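Local coordinates for hydrogen peroxide-inducible genes activator (Corynebacterium glutamicum, PDB 6G1B), which probably senses hydrogen peroxide and switches on peroxide-defence genes as a LysR-type transcriptional activator, at residues G101-G106 with I151-M156; G164-P169 with Y287-S292; L170-F175 with N280-L285. The protein carries 1 engineered substitution. All coordinates share one frame; numbering follows the deposited sequence.

Interaction 1: residues G101-G106 with I151-M156; sequences GPLTVG and IDVAMM
The carboxylate of Asp152 is met over one face by Thr104: the backbone N of Thr104 bonds to Asp152 OD2 at 2.7 Å, almost straight (175° at the hydrogen) but 64° out of the carboxylate plane. Leu103 adds an apolar neighbour to the same oxygen, its CD1 lying 3.8 Å from Asp152 OD2. A water bonded to Thr104 OG1 also donates to OD2, and Arg293 forms a salt bridge with it, so this buried oxygen is well satisfied and probably stays ionised. With CG beside the backbone N and anti to the carbonyl carbon (chi1 -45°), the carboxylate folds back over Thr104, whose O in turn accepts from Asp152 N at 2.9 Å; Asp152 thus grips both backbone polar atoms of Thr104. Val153 N adds only a weak bond to that O. Further along, Gly106 N donates to Val153 O at 2.8 Å and Met155 N to Gly106 O at 2.7 Å, in parallel pairing. Val105 and Val153 lie side by side, their CG1 atoms 4.1 Å apart, on the face where Phe300 of helix 294-317 packs against Val105. On the other face Ile151 reaches along the strand until its CD1 is 3.8 Å from the N of Gly106, which has no side chain there, and it also packs on helix 139-147. Strand 130-136 borders the far edge of 101-106, and helix 139-147 leads from strand 130-136 to strand 153-158, with 101-106 between them, a beta-alpha-beta crossover of the Rossmann-like sheet in the periplasmic-binding-protein fold of LysR effector domains.

Interaction 2: residues G164-P169 with Y287-S292; sequences GMKEIP and YRSSSS. With 1PS (3-pyridinium-1-ylpropane-1-sulfonate), chain E; PEO (hydrogen peroxide), chain H.
Met165 and Lys166 pair with Arg288 and Tyr287 where strands 165-180 and 278-288 of the mixed effector-domain sheet run antiparallel, and a type I turn from Arg288 to Ser291 follows. Lys166 N donates to Tyr287 O at 2.8 Å, and Tyr287 N returns a bond to Lys166 O at 3.0 Å. Past the last bridge, Ser289 N reaches Gly164 O at 2.9 Å, with a weak second bond from Ser289 OG and a third from a water. Apolar packing gathers round the Tyr287 ring. Lys166 CB sits over one face, offset toward the rim, in a CH-pi contact 3.9 Å from the centroid of Tyr287; Ile168 CD1 touches Tyr287 CE1, and Phe297 of helix 294-317 adds a second ring. A hydrogen peroxide, probably from the crystallisation liquor, lies at the ring edge, its O2 2.9 Å from Tyr287 OH, in a site that Glu298 completes. Around the other ligand, the backbone oxygens of Ser289, Ser290 and Ser291 line the pyridinium ring of the bound sulfonate, whereas the Lys166 chain, bent at chi2 (-102°) and chi3, carries NZ to the other end of that ligand, 2.7 Å from its sulfonate O1.

Interaction 3: residues L170-F175 with N280-L285; sequences LYDEDF and NRRIGL
Glu173 OE1 is gripped by two nitrogens of Arg281, NE and NH2, each 2.9 Å away. Both lie on the same face of the carboxylate, well above its plane, while OE1 lies in the plane of the guanidinium; the two planes stand 54° apart. Ser257 holds the other oxygen, OE2, and the backbone oxygens of Thr110 and Asp206 take further N-H groups of Arg281, which should fix the rotation of the buried guanidinium. On the opposite face of the sheet a second, exposed salt bridge joins Asp172 and Arg282 side-on, with Arg282 NH2 2.9 Å from Asp172 OD1 and NE directed at OD2. Beside it a water links Asp174 OD2 to Asn280 ND2, while Asp174 OD1 is held by Asn325 ND2. Between these antiparallel strands Leu170 and Tyr171 both face Ile283 in a classic beta bulge: Leu170 N bonds to Ile283 O at 2.9 Å, Tyr171 N only weakly. Tyr171 CG, set between N and carbonyl carbon (chi1 53°), brings one face of the ring over Ile283, whose CB lies 4.0 Å from the Tyr171 centroid, toward the rim, in a CH-pi contact. Helix 294-317 packs on this side through Leu304 and Phe308, strand 153-158 pairs with 280-285, and strand 252-255 lies against Phe175.

All three contacts lie in the LysR effector domain. Interaction 1 comes first, closing a loop of 44 residues that holds strand 130-136 and helix 139-147, and it is complete before the others open. Strand 165-180 then starts interaction 2 at its beginning and interaction 3 further on; the chain returns along strand 278-288, so interaction 3 is nested within the 117-residue loop closed by interaction 2. Ile168 O and Leu285 N, probably hydrogen-bonded, join the two along this antiparallel strand pair. Strand 153-158 borders 278-288 as well, through a probable Met156 O to Gly284 N bond, tying interaction 1 into the same mixed sheet.

Interaction 1: residues G101-G106 with I151-M156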
loop_
_atom_site.group_PDB
_atom_site.type_symbol
_atom_site.label_atom_id
_atom_site.label_comp_id
_atom_site.label_asym_id
_atom_site.label_seq_id
_atom_site.Cartn_x
_atom_site.Cartn_y
_atom_site.Cartn_z
ATOM N N GLY A 101 -22.586 21.265 8.694
ATOM C CA GLY A 101 -22.197 20.222 7.781
ATOM C C GLY A 101 -20.887 20.499 7.027
ATOM O O GLY A 101 -20.118 21.389 7.411
ATOM N N PRO A 102 -20.619 19.705 5.977
ATOM C CA PRO A 102 -19.358 19.785 5.264
ATOM C C PRO A 102 -19.209 21.083 4.481
ATOM O O PRO A 102 -20.150 21.518 3.827
ATOM C CB PRO A 102 -19.423 18.585 4.285
ATOM C CG PRO A 102 -20.612 17.779 4.677
ATOM C CD PRO A 102 -21.526 18.697 5.396
ATOM N N LEU A 103 -18.041 21.690 4.570
ATOM C CA LEU A 103 -17.682 22.800 3.696
ATOM C C LEU A 103 -16.255 22.572 3.237
ATOM O O LEU A 103 -15.340 22.628 4.039
ATOM C CB LEU A 103 -17.833 24.145 4.422
ATOM C CG LEU A 103 -17.497 25.382 3.579
ATOM C CD1 LEU A 103 -18.389 25.532 2.373
ATOM C CD2 LEU A 103 -17.606 26.639 4.408
ATOM N N THR A 104 -16.082 22.295 1.955
ATOM C CA THR A 104 -14.766 22.079 1.393
ATOM C C THR A 104 -14.241 23.379 0.701
ATOM O O THR A 104 -14.831 23.869 -0.267
ATOM C CB THR A 104 -14.780 20.872 0.473
ATOM O OG1 THR A 104 -15.250 19.748 1.225
ATOM C CG2 THR A 104 -13.396 20.571 -0.063
ATOM N N VAL A 105 -13.134 23.908 1.226
ATOM C CA VAL A 105 -12.600 25.205 0.825
ATOM C C VAL A 105 -11.220 25.066 0.158
ATOM O O VAL A 105 -10.305 24.521 0.765
ATOM C CB VAL A 105 -12.466 26.152 2.053
ATOM C CG1 VAL A 105 -12.181 27.579 1.621
ATOM C CG2 VAL A 105 -13.754 26.144 2.880
ATOM N N GLY A 106 -11.092 25.556 -1.080
ATOM C CA GLY A 106 -9.777 25.744 -1.711
ATOM C C GLY A 106 -9.161 27.079 -1.298
ATOM O O GLY A 106 -9.874 28.063 -1.239
ATOM N N ILE A 151 -14.240 20.778 -4.747
ATOM C CA ILE A 151 -14.398 21.777 -3.672
ATOM C C ILE A 151 -15.696 22.546 -3.864
ATOM O O ILE A 151 -16.273 22.521 -4.947
ATOM C CB ILE A 151 -13.190 22.733 -3.547
ATOM C CG1 ILE A 151 -13.092 23.684 -4.751
ATOM C CG2 ILE A 151 -11.903 21.935 -3.361
ATOM C CD1 ILE A 151 -11.890 24.596 -4.690
ATOM N N ASP A 152 -16.142 23.222 -2.812
ATOM C CA ASP A 152 -17.393 23.995 -2.833
ATOM C C ASP A 152 -17.137 25.477 -3.171
ATOM O O ASP A 152 -17.973 26.152 -3.806
ATOM C CB ASP A 152 -18.092 23.920 -1.447
ATOM C CG ASP A 152 -18.132 22.445 -0.848
ATOM O OD1 ASP A 152 -17.955 21.470 -1.649
ATOM O OD2 ASP A 152 -18.309 22.254 0.403
ATOM N N VAL A 153 -15.996 25.979 -2.701
ATOM C CA VAL A 153 -15.640 27.370 -2.797
ATOM C C VAL A 153 -14.107 27.517 -2.771
ATOM O O VAL A 153 -13.406 26.691 -2.196
ATOM C CB VAL A 153 -16.319 28.165 -1.662
ATOM C CG1 VAL A 153 -15.809 27.754 -0.286
ATOM C CG2 VAL A 153 -16.177 29.651 -1.924
ATOM N N ALA A 154 -13.605 28.536 -3.454
ATOM C CA ALA A 154 -12.168 28.788 -3.555
ATOM C C ALA A 154 -11.876 30.212 -3.098
ATOM O O ALA A 154 -12.525 31.154 -3.545
ATOM C CB ALA A 154 -11.708 28.599 -4.992
ATOM N N MET A 155 -10.893 30.363 -2.218
ATOM C CA MET A 155 -10.447 31.664 -1.750
ATOM C C MET A 155 -9.218 31.996 -2.583
ATOM O O MET A 155 -8.235 31.288 -2.532
ATOM C CB MET A 155 -10.123 31.617 -0.264
ATOM C CG MET A 155 -9.640 32.911 0.325
ATOM S SD MET A 155 -9.239 32.657 2.059
ATOM C CE MET A 155 -8.765 34.317 2.554
ATOM N N MET A 156 -9.287 33.084 -3.339
ATOM C CA MET A 156 -8.270 33.410 -4.328
ATOM C C MET A 156 -8.299 34.891 -4.729
ATOM O O MET A 156 -9.153 35.643 -4.274
ATOM C CB MET A 156 -8.484 32.510 -5.545
ATOM C CG MET A 156 -9.871 32.643 -6.175
ATOM S SD MET A 156 -10.132 31.560 -7.594
ATOM C CE MET A 156 -9.318 32.574 -8.807
HETATM O O HOH W 1 -17.709 19.708 1.597
#

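Interaction 2: residues G164-P169 with Y287-S292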
loop_
_atom_site.group_PDB
_atom_site.type_symbol
_atom_site.label_atom_id
_atom_site.label_comp_id
_atom_site.label_asym_id
_atom_site.label_seq_id
_atom_site.Cartn_x
_atom_site.Cartn_y
_atom_site.Cartn_z
ATOM N N GLY A 164 -18.932 30.760 -15.335
ATOM C CA GLY A 164 -19.951 30.082 -14.554
ATOM C C GLY A 164 -19.785 30.185 -13.056
ATOM O O GLY A 164 -20.426 29.469 -12.310
ATOM N N MET A 165 -18.927 31.098 -12.613
ATOM C CA MET A 165 -18.604 31.289 -11.215
ATOM C C MET A 165 -19.111 32.639 -10.748
ATOM O O MET A 165 -19.248 33.565 -11.530
ATOM C CB MET A 165 -17.087 31.244 -10.996
ATOM C CG MET A 165 -16.376 29.999 -11.474
ATOM S SD MET A 165 -17.050 28.497 -10.716
ATOM C CE MET A 165 -16.037 27.236 -11.490
ATOM N N LYS A 166 -19.394 32.718 -9.456
ATOM C CA LYS A 166 -19.788 33.943 -8.777
ATOM C C LYS A 166 -18.698 34.293 -7.797
ATOM O O LYS A 166 -17.987 33.411 -7.337
ATOM C CB LYS A 166 -21.097 33.774 -8.015
ATOM C CG LYS A 166 -22.272 33.266 -8.837
ATOM C CD LYS A 166 -23.228 34.380 -9.205
ATOM C CE LYS A 166 -24.029 34.838 -7.996
ATOM N NZ LYS A 166 -25.090 35.802 -8.403
ATOM N N GLU A 167 -18.561 35.583 -7.480
ATOM C CA GLU A 167 -17.489 36.059 -6.622
ATOM C C GLU A 167 -18.048 36.807 -5.442
ATOM O O GLU A 167 -18.979 37.578 -5.593
ATOM C CB GLU A 167 -16.536 36.955 -7.413
ATOM C CG GLU A 167 -15.891 36.240 -8.603
ATOM C CD GLU A 167 -14.969 37.144 -9.425
ATOM O OE1 GLU A 167 -15.006 38.380 -9.264
ATOM O OE2 GLU A 167 -14.188 36.630 -10.244
ATOM N N ILE A 168 -17.496 36.551 -4.264
ATOM C CA ILE A 168 -17.773 37.361 -3.104
ATOM C C ILE A 168 -16.451 38.040 -2.739
ATOM O O ILE A 168 -15.495 37.349 -2.393
ATOM C CB ILE A 168 -18.292 36.545 -1.891
ATOM C CG1 ILE A 168 -19.591 35.782 -2.236
ATOM C CG2 ILE A 168 -18.529 37.486 -0.711
ATOM C CD1 ILE A 168 -19.909 34.619 -1.327
ATOM N N PRO A 169 -16.377 39.384 -2.844
ATOM C CA PRO A 169 -15.161 40.058 -2.372
ATOM C C PRO A 169 -14.973 39.973 -0.872
ATOM O O PRO A 169 -15.936 40.080 -0.146
ATOM C CB PRO A 169 -15.353 41.520 -2.817
ATOM C CG PRO A 169 -16.776 41.651 -3.283
ATOM C CD PRO A 169 -17.201 40.272 -3.687
ATOM N N TYR A 287 -17.348 30.716 -6.290
ATOM C CA TYR A 287 -18.150 29.481 -6.236
ATOM C C TYR A 287 -18.966 29.296 -7.509
ATOM O O TYR A 287 -19.071 30.222 -8.297
ATOM C CB TYR A 287 -19.000 29.468 -4.972
ATOM C CG TYR A 287 -20.113 30.488 -4.939
ATOM C CD1 TYR A 287 -19.909 31.771 -4.424
ATOM C CD2 TYR A 287 -21.388 30.159 -5.397
ATOM C CE1 TYR A 287 -20.944 32.695 -4.372
ATOM C CE2 TYR A 287 -22.438 31.062 -5.348
ATOM C CZ TYR A 287 -22.215 32.334 -4.857
ATOM O OH TYR A 287 -23.274 33.206 -4.843
ATOM N N ARG A 288 -19.499 28.099 -7.719
ATOM C CA ARG A 288 -20.283 27.789 -8.932
ATOM C C ARG A 288 -21.650 28.451 -8.860
ATOM O O ARG A 288 -22.375 28.275 -7.867
ATOM C CB ARG A 288 -20.457 26.273 -9.088
ATOM C CG ARG A 288 -19.204 25.410 -9.163
ATOM C CD ARG A 288 -19.587 23.916 -9.296
ATOM N NE ARG A 288 -20.188 23.430 -8.056
ATOM C CZ ARG A 288 -19.533 23.095 -6.949
ATOM N NH1 ARG A 288 -18.193 23.106 -6.878
ATOM N NH2 ARG A 288 -20.236 22.741 -5.888
ATOM N N SER A 289 -22.039 29.185 -9.907
ATOM C CA SER A 289 -23.447 29.692 -10.073
ATOM C C SER A 289 -24.562 28.681 -9.829
ATOM O O SER A 289 -25.644 29.047 -9.383
ATOM C CB SER A 289 -23.682 30.174 -11.498
ATOM O OG SER A 289 -22.994 31.352 -11.640
ATOM N N SER A 290 -24.283 27.423 -10.141
ATOM C CA SER A 290 -25.242 26.352 -9.939
ATOM C C SER A 290 -25.502 25.981 -8.468
ATOM O O SER A 290 -26.457 25.255 -8.207
ATOM C CB SER A 290 -24.770 25.125 -10.724
ATOM O OG SER A 290 -23.376 24.910 -10.521
ATOM N N SER A 291 -24.666 26.448 -7.535
ATOM C CA SER A 291 -24.858 26.180 -6.097
ATOM C C SER A 291 -26.047 26.918 -5.501
ATOM O O SER A 291 -26.274 28.093 -5.790
ATOM C CB SER A 291 -23.609 26.574 -5.299
ATOM O OG SER A 291 -23.653 26.042 -3.980
ATOM N N SER A 292 -26.778 26.247 -4.626
ATOM C CA SER A 292 -27.822 26.904 -3.828
ATOM C C SER A 292 -27.249 27.469 -2.507
ATOM O O SER A 292 -28.010 27.971 -1.685
ATOM C CB SER A 292 -28.949 25.905 -3.518
ATOM O OG SER A 292 -28.434 24.845 -2.716
HETATM N N1 1PS E . -28.831 29.263 -7.338
HETATM C C1 1PS E . -28.612 28.222 -8.186
HETATM C C2 1PS E . -29.374 27.068 -8.087
HETATM C C3 1PS E . -29.798 29.152 -6.387
HETATM C C4 1PS E . -30.559 27.995 -6.290
HETATM C C5 1PS E . -30.338 26.966 -7.140
HETATM C C6 1PS E . -28.020 30.473 -7.410
HETATM C C7 1PS E . -28.184 31.237 -8.722
HETATM C C8 1PS E . -26.961 32.130 -8.933
HETATM S S1 1PS E . -27.402 33.515 -10.012
HETATM O O1 1PS E . -26.174 34.313 -10.372
HETATM O O2 1PS E . -28.430 34.400 -9.355
HETATM O O3 1PS E . -28.142 33.030 -11.233
HETATM O O1 PEO H . -22.162 36.893 -5.205
HETATM O O2 PEO H . -22.931 36.062 -4.248
HETATM O O HOH W 2 -21.624 26.944 -12.388
#

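Interaction 3: residues L170-F175 with N280-L285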
loop_
_atom_site.group_PDB
_atom_site.type_symbol
_atom_site.label_atom_id
_atom_site.label_comp_id
_atom_site.label_asym_id
_atom_site.label_seq_id
_atom_site.Cartn_x
_atom_site.Cartn_y
_atom_site.Cartn_z
ATOM N N LEU A 170 -13.751 39.718 -0.421
ATOM C CA LEU A 170 -13.460 39.634 1.000
ATOM C C LEU A 170 -12.744 40.889 1.500
ATOM O O LEU A 170 -13.198 41.506 2.464
ATOM C CB LEU A 170 -12.614 38.392 1.303
ATOM C CG LEU A 170 -13.268 37.052 0.943
ATOM C CD1 LEU A 170 -12.306 35.894 1.121
ATOM C CD2 LEU A 170 -14.539 36.882 1.761
ATOM N N TYR A 171 -11.625 41.236 0.856
ATOM C CA TYR A 171 -10.757 42.301 1.313
ATOM C C TYR A 171 -9.641 42.622 0.315
ATOM O O TYR A 171 -9.271 41.770 -0.495
ATOM C CB TYR A 171 -10.114 41.961 2.656
ATOM C CG TYR A 171 -9.388 40.640 2.722
ATOM C CD1 TYR A 171 -8.075 40.530 2.300
ATOM C CD2 TYR A 171 -9.999 39.515 3.280
ATOM C CE1 TYR A 171 -7.393 39.336 2.386
ATOM C CE2 TYR A 171 -9.325 38.312 3.367
ATOM C CZ TYR A 171 -8.029 38.229 2.937
ATOM O OH TYR A 171 -7.391 37.050 3.042
ATOM N N ASP A 172 -9.118 43.852 0.424
ATOM C CA ASP A 172 -7.897 44.246 -0.243
ATOM C C ASP A 172 -6.750 44.102 0.730
ATOM O O ASP A 172 -6.813 44.595 1.835
ATOM C CB ASP A 172 -8.001 45.708 -0.727
ATOM C CG ASP A 172 -9.114 45.898 -1.720
ATOM O OD1 ASP A 172 -10.011 46.769 -1.575
ATOM O OD2 ASP A 172 -9.174 45.043 -2.624
ATOM N N GLU A 173 -5.692 43.440 0.306
ATOM C CA GLU A 173 -4.517 43.190 1.141
ATOM C C GLU A 173 -3.337 43.886 0.491
ATOM O O GLU A 173 -3.026 43.636 -0.657
ATOM C CB GLU A 173 -4.248 41.693 1.281
ATOM C CG GLU A 173 -2.927 41.348 1.930
ATOM C CD GLU A 173 -2.767 39.864 2.266
ATOM O OE1 GLU A 173 -3.376 38.991 1.577
ATOM O OE2 GLU A 173 -2.016 39.598 3.239
ATOM N N ASP A 174 -2.712 44.765 1.238
ATOM C CA ASP A 174 -1.530 45.451 0.765
ATOM C C ASP A 174 -0.336 44.520 0.732
ATOM O O ASP A 174 -0.331 43.499 1.412
ATOM C CB ASP A 174 -1.183 46.647 1.658
ATOM C CG ASP A 174 -2.164 47.780 1.529
ATOM O OD1 ASP A 174 -2.372 48.440 2.574
ATOM O OD2 ASP A 174 -2.744 48.028 0.437
ATOM N N PHE A 175 0.659 44.892 -0.070
ATOM C CA PHE A 175 1.975 44.274 -0.053
ATOM C C PHE A 175 2.957 45.196 0.646
ATOM O O PHE A 175 2.702 46.380 0.824
ATOM C CB PHE A 175 2.468 43.971 -1.476
ATOM C CG PHE A 175 1.769 42.829 -2.122
ATOM C CD1 PHE A 175 0.521 42.985 -2.649
ATOM C CD2 PHE A 175 2.376 41.601 -2.182
ATOM C CE1 PHE A 175 -0.148 41.923 -3.208
ATOM C CE2 PHE A 175 1.736 40.531 -2.747
ATOM C CZ PHE A 175 0.454 40.668 -3.247
ATOM N N ASN A 280 -1.490 46.246 -3.888
ATOM C CA ASN A 280 -2.352 45.365 -3.141
ATOM C C ASN A 280 -2.870 44.163 -3.969
ATOM O O ASN A 280 -2.439 43.970 -5.086
ATOM C CB ASN A 280 -3.491 46.191 -2.488
ATOM C CG ASN A 280 -4.459 46.752 -3.490
ATOM O OD1 ASN A 280 -4.340 46.506 -4.679
ATOM N ND2 ASN A 280 -5.414 47.545 -3.006
ATOM N N ARG A 281 -3.753 43.362 -3.384
ATOM C CA ARG A 281 -4.469 42.297 -4.104
ATOM C C ARG A 281 -5.874 42.200 -3.546
ATOM O O ARG A 281 -6.063 42.432 -2.368
ATOM C CB ARG A 281 -3.774 40.939 -3.989
ATOM C CG ARG A 281 -3.746 40.348 -2.573
ATOM C CD ARG A 281 -2.996 39.026 -2.578
ATOM N NE ARG A 281 -2.833 38.447 -1.266
ATOM C CZ ARG A 281 -2.209 37.290 -1.029
ATOM N NH1 ARG A 281 -1.694 36.585 -2.027
ATOM N NH2 ARG A 281 -2.082 36.843 0.216
ATOM N N ARG A 282 -6.828 41.900 -4.415
ATOM C CA ARG A 282 -8.220 41.750 -4.023
ATOM C C ARG A 282 -8.468 40.253 -3.800
ATOM O O ARG A 282 -8.424 39.470 -4.734
ATOM C CB ARG A 282 -9.147 42.333 -5.100
ATOM C CG ARG A 282 -10.641 41.979 -5.009
ATOM C CD ARG A 282 -11.348 42.541 -3.798
ATOM N NE ARG A 282 -11.249 43.988 -3.658
ATOM C CZ ARG A 282 -12.190 44.888 -3.946
ATOM N NH1 ARG A 282 -13.366 44.554 -4.475
ATOM N NH2 ARG A 282 -11.933 46.170 -3.713
ATOM N N ILE A 283 -8.662 39.854 -2.550
ATOM C CA ILE A 283 -8.962 38.466 -2.218
ATOM C C ILE A 283 -10.475 38.296 -2.189
ATOM O O ILE A 283 -11.193 39.166 -1.707
ATOM C CB ILE A 283 -8.323 38.055 -0.869
ATOM C CG1 ILE A 283 -6.800 38.071 -0.977
ATOM C CG2 ILE A 283 -8.769 36.650 -0.427
ATOM C CD1 ILE A 283 -6.198 37.212 -2.060
ATOM N N GLY A 284 -10.947 37.181 -2.730
ATOM C CA GLY A 284 -12.378 36.864 -2.798
ATOM C C GLY A 284 -12.701 35.385 -2.663
ATOM O O GLY A 284 -11.829 34.537 -2.714
ATOM N N LEU A 285 -13.966 35.074 -2.485
ATOM C CA LEU A 285 -14.447 33.684 -2.504
ATOM C C LEU A 285 -15.105 33.455 -3.858
ATOM O O LEU A 285 -15.929 34.273 -4.264
ATOM C CB LEU A 285 -15.454 33.465 -1.419
ATOM C CG LEU A 285 -15.052 33.092 -0.027
ATOM C CD1 LEU A 285 -16.340 32.628 0.678
ATOM C CD2 LEU A 285 -14.007 31.985 -0.011
HETATM O O HOH W 3 -5.312 48.042 -0.483
#